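Local coordinates for probable oxidoreductase protein (Rhizobium etli, PDB 4FB5) that probably acts as a nucleotide-dependent oxidoreductase of the GFO/IDH/MocA family, although its substrate is not established, at residues H213-L218 with V257-D262. Numbering follows the deposited sequence.
Sequences HPLSLL and VLMRLD
L215 and L218 meet M259 and L261 without any flat group between them; the imidazole of H213 and the guanidinium of R260 stay outside the contact. The imidazole of H213, more than 11 Å from the strand segment, meets the ring of Y154 edge-to-face, while the guanidinium of R260 is on the far side of the sheet. The contact itself is wholly aliphatic, apart from the selenium of M259, a selenomethionine. M259 and L218 reach for each other tip to tip, with CE of M259 3.2 Å from CD1 of L218, a spacing that is approximate at this resolution. The bend at chi3 (-82°) carries that methyl off the line of the M259 chain and toward L218. One helical turn earlier, L215 slants across the M259 side chain and brings CD2 to 4.1 Å from SE. L261 crosses L218 at about a right angle, its CD2 lying 4.0 Å from CD1 of L218. Thus CD1 of L218 is shared by the two strand residues. The helix and strand segments run 29° apart, their axes 11.7 Å from each other, and the contact is made by side chains alone, with no hydrogen bond across it. Within the helix, the carbonyl O of H213 accepts two bonds: from L217 N, and from S216 OG in the carbonyl plane at 120°. V180 beside L218 and L269 beside L215 extend the apolar layer over neighbouring strands. On the opposite sheet face, R260 forms a salt bridge with D231 of the second subunit, and L258 packs on L258 of that subunit. One helix-covered face and one subunit-facing face are characteristic of the open-faced, mostly antiparallel sheet of the GFO/IDH/MocA C-terminal domain.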
ATOM      1  N   HIS A 213     -15.561   8.047  18.814  1.00 34.00           N
ATOM      2  CA  HIS A 213     -14.927   8.640  17.652  1.00 33.44           C
ATOM      3  C   HIS A 213     -15.583   8.191  16.332  1.00 33.16           C
ATOM      4  O   HIS A 213     -16.086   9.024  15.550  1.00 33.70           O
ATOM      5  CB  HIS A 213     -13.445   8.332  17.665  1.00 32.74           C
ATOM      6  CG  HIS A 213     -12.706   9.049  18.734  1.00 33.58           C
ATOM      7  ND1 HIS A 213     -12.676  10.427  18.819  1.00 36.90           N
ATOM      8  CD2 HIS A 213     -11.955   8.590  19.759  1.00 34.45           C
ATOM      9  CE1 HIS A 213     -11.957  10.784  19.867  1.00 36.27           C
ATOM     10  NE2 HIS A 213     -11.507   9.687  20.453  1.00 36.84           N
ATOM     11  N   PRO A 214     -15.561   6.879  16.053  1.00 32.49           N
ATOM     12  CA  PRO A 214     -16.252   6.485  14.831  1.00 32.24           C
ATOM     13  C   PRO A 214     -17.707   6.963  14.800  1.00 32.74           C
ATOM     14  O   PRO A 214     -18.179   7.382  13.755  1.00 32.35           O
ATOM     15  CB  PRO A 214     -16.140   4.953  14.823  1.00 32.21           C
ATOM     16  CG  PRO A 214     -15.359   4.550  16.028  1.00 31.49           C
ATOM     17  CD  PRO A 214     -14.715   5.798  16.580  1.00 32.02           C
ATOM     18  N   LEU A 215     -18.425   6.934  15.924  1.00 33.55           N
ATOM     19  CA  LEU A 215     -19.784   7.490  15.879  1.00 34.10           C
ATOM     20  C   LEU A 215     -19.726   8.989  15.647  1.00 34.43           C
ATOM     21  O   LEU A 215     -20.545   9.528  14.885  1.00 35.07           O
ATOM     22  CB  LEU A 215     -20.589   7.245  17.140  1.00 34.23           C
ATOM     23  CG  LEU A 215     -20.726   5.864  17.719  1.00 35.76           C
ATOM     24  CD1 LEU A 215     -21.600   6.048  18.919  1.00 35.88           C
ATOM     25  CD2 LEU A 215     -21.341   4.870  16.732  1.00 36.51           C
ATOM     26  N   SER A 216     -18.774   9.675  16.267  1.00 33.83           N
ATOM     27  CA  SER A 216     -18.679  11.075  15.959  1.00 34.20           C
ATOM     28  C   SER A 216     -18.478  11.213  14.466  1.00 35.09           C
ATOM     29  O   SER A 216     -19.047  12.124  13.852  1.00 35.36           O
ATOM     30  CB  SER A 216     -17.602  11.792  16.764  1.00 33.94           C
ATOM     31  OG  SER A 216     -16.295  11.578  16.275  1.00 35.28           O
ATOM     32  N   LEU A 217     -17.733  10.283  13.844  1.00 35.50           N
ATOM     33  CA  LEU A 217     -17.577  10.410  12.394  1.00 36.40           C
ATOM     34  C   LEU A 217     -18.866  10.140  11.617  1.00 36.27           C
ATOM     35  O   LEU A 217     -19.209  10.906  10.709  1.00 35.70           O
ATOM     36  CB  LEU A 217     -16.409   9.590  11.845  1.00 37.50           C
ATOM     37  CG  LEU A 217     -15.002  10.039  12.268  1.00 40.47           C
ATOM     38  CD1 LEU A 217     -14.020   8.925  11.907  1.00 43.14           C
ATOM     39  CD2 LEU A 217     -14.579  11.397  11.660  1.00 39.15           C
ATOM     40  N   LEU A 218     -19.587   9.074  11.978  1.00 36.00           N
ATOM     41  CA  LEU A 218     -20.839   8.792  11.320  1.00 36.27           C
ATOM     42  C   LEU A 218     -21.807   9.978  11.509  1.00 37.13           C
ATOM     43  O   LEU A 218     -22.689  10.220  10.651  1.00 36.78           O
ATOM     44  CB  LEU A 218     -21.433   7.475  11.803  1.00 35.85           C
ATOM     45  CG  LEU A 218     -20.513   6.262  11.583  1.00 38.14           C
ATOM     46  CD1 LEU A 218     -21.169   4.984  11.898  1.00 36.16           C
ATOM     47  CD2 LEU A 218     -19.969   6.176  10.179  1.00 38.55           C
ATOM     48  N   VAL A 257     -20.672  -3.993  16.269  1.00 35.22           N
ATOM     49  CA  VAL A 257     -22.014  -3.498  16.345  1.00 34.90           C
ATOM     50  C   VAL A 257     -22.536  -3.434  14.937  1.00 35.67           C
ATOM     51  O   VAL A 257     -21.882  -2.852  14.071  1.00 36.58           O
ATOM     52  CB  VAL A 257     -22.001  -2.091  16.920  1.00 34.80           C
ATOM     53  CG1 VAL A 257     -23.418  -1.554  17.110  1.00 34.61           C
ATOM     54  CG2 VAL A 257     -21.212  -2.054  18.222  1.00 33.28           C
ATOM     55  N   LEU A 258     -23.687  -4.052  14.697  1.00 35.57           N
ATOM     56  CA  LEU A 258     -24.446  -3.834  13.489  1.00 35.43           C
ATOM     57  C   LEU A 258     -25.328  -2.635  13.748  1.00 37.27           C
ATOM     58  O   LEU A 258     -25.802  -2.458  14.861  1.00 37.81           O
ATOM     59  CB  LEU A 258     -25.297  -5.036  13.289  1.00 34.40           C
ATOM     60  CG  LEU A 258     -24.722  -6.085  12.370  1.00 34.05           C
ATOM     61  CD1 LEU A 258     -23.250  -6.101  12.389  1.00 33.27           C
ATOM     62  CD2 LEU A 258     -25.299  -7.451  12.663  1.00 33.33           C
HETATM   63  N   MSE A 259     -25.552  -1.778  12.770  1.00 38.85           N
HETATM   64  CA  MSE A 259     -26.405  -0.632  13.054  1.00 41.78           C
HETATM   65  C   MSE A 259     -27.269  -0.190  11.879  1.00 41.93           C
HETATM   66  O   MSE A 259     -27.244  -0.781  10.811  1.00 41.42           O
HETATM   67  CB  MSE A 259     -25.606   0.566  13.553  1.00 42.36           C
HETATM   68  CG  MSE A 259     -24.300   0.221  14.204  1.00 50.66           C
HETATM   69 SE   MSE A 259     -23.231   1.801  14.762  1.00 70.09          SE
HETATM   70  CE  MSE A 259     -22.389   2.255  13.050  1.00 62.50           C
ATOM     71  N   ARG A 260     -28.048   0.857  12.131  1.00 42.83           N
ATOM     72  CA  ARG A 260     -28.816   1.563  11.126  1.00 44.05           C
ATOM     73  C   ARG A 260     -28.707   3.025  11.482  1.00 44.62           C
ATOM     74  O   ARG A 260     -28.965   3.404  12.605  1.00 44.70           O
ATOM     75  CB  ARG A 260     -30.274   1.124  11.165  1.00 43.91           C
ATOM     76  CG  ARG A 260     -30.489  -0.301  10.706  1.00 45.86           C
ATOM     77  CD  ARG A 260     -30.558  -0.335   9.208  1.00 51.72           C
ATOM     78  NE  ARG A 260     -30.530  -1.673   8.644  1.00 56.02           N
ATOM     79  CZ  ARG A 260     -30.543  -1.912   7.337  1.00 59.13           C
ATOM     80  NH1 ARG A 260     -30.570  -0.895   6.472  1.00 59.24           N
ATOM     81  NH2 ARG A 260     -30.526  -3.162   6.898  1.00 59.39           N
ATOM     82  N   LEU A 261     -28.278   3.854  10.559  1.00 46.26           N
ATOM     83  CA  LEU A 261     -28.270   5.256  10.854  1.00 48.68           C
ATOM     84  C   LEU A 261     -29.483   5.922  10.256  1.00 50.61           C
ATOM     85  O   LEU A 261     -30.342   5.288   9.609  1.00 50.78           O
ATOM     86  CB  LEU A 261     -27.045   5.930  10.273  1.00 48.49           C
ATOM     87  CG  LEU A 261     -25.705   5.231  10.369  1.00 49.78           C
ATOM     88  CD1 LEU A 261     -24.776   5.728   9.265  1.00 48.33           C
ATOM     89  CD2 LEU A 261     -25.102   5.467  11.750  1.00 49.79           C
ATOM     90  N   ASP A 262     -29.520   7.224  10.500  1.00 53.02           N
ATOM     91  CA  ASP A 262     -30.351   8.177   9.799  1.00 55.51           C
ATOM     92  C   ASP A 262     -30.444   7.805   8.340  1.00 55.62           C
ATOM     93  O   ASP A 262     -29.405   7.577   7.673  1.00 56.60           O
ATOM     94  CB  ASP A 262     -29.699   9.550   9.894  1.00 56.73           C
ATOM     95  CG  ASP A 262     -30.611  10.584  10.518  1.00 61.71           C
ATOM     96  OD1 ASP A 262     -31.709  10.854   9.930  1.00 66.03           O
ATOM     97  OD2 ASP A 262     -30.212  11.122  11.597  1.00 64.49           O
TER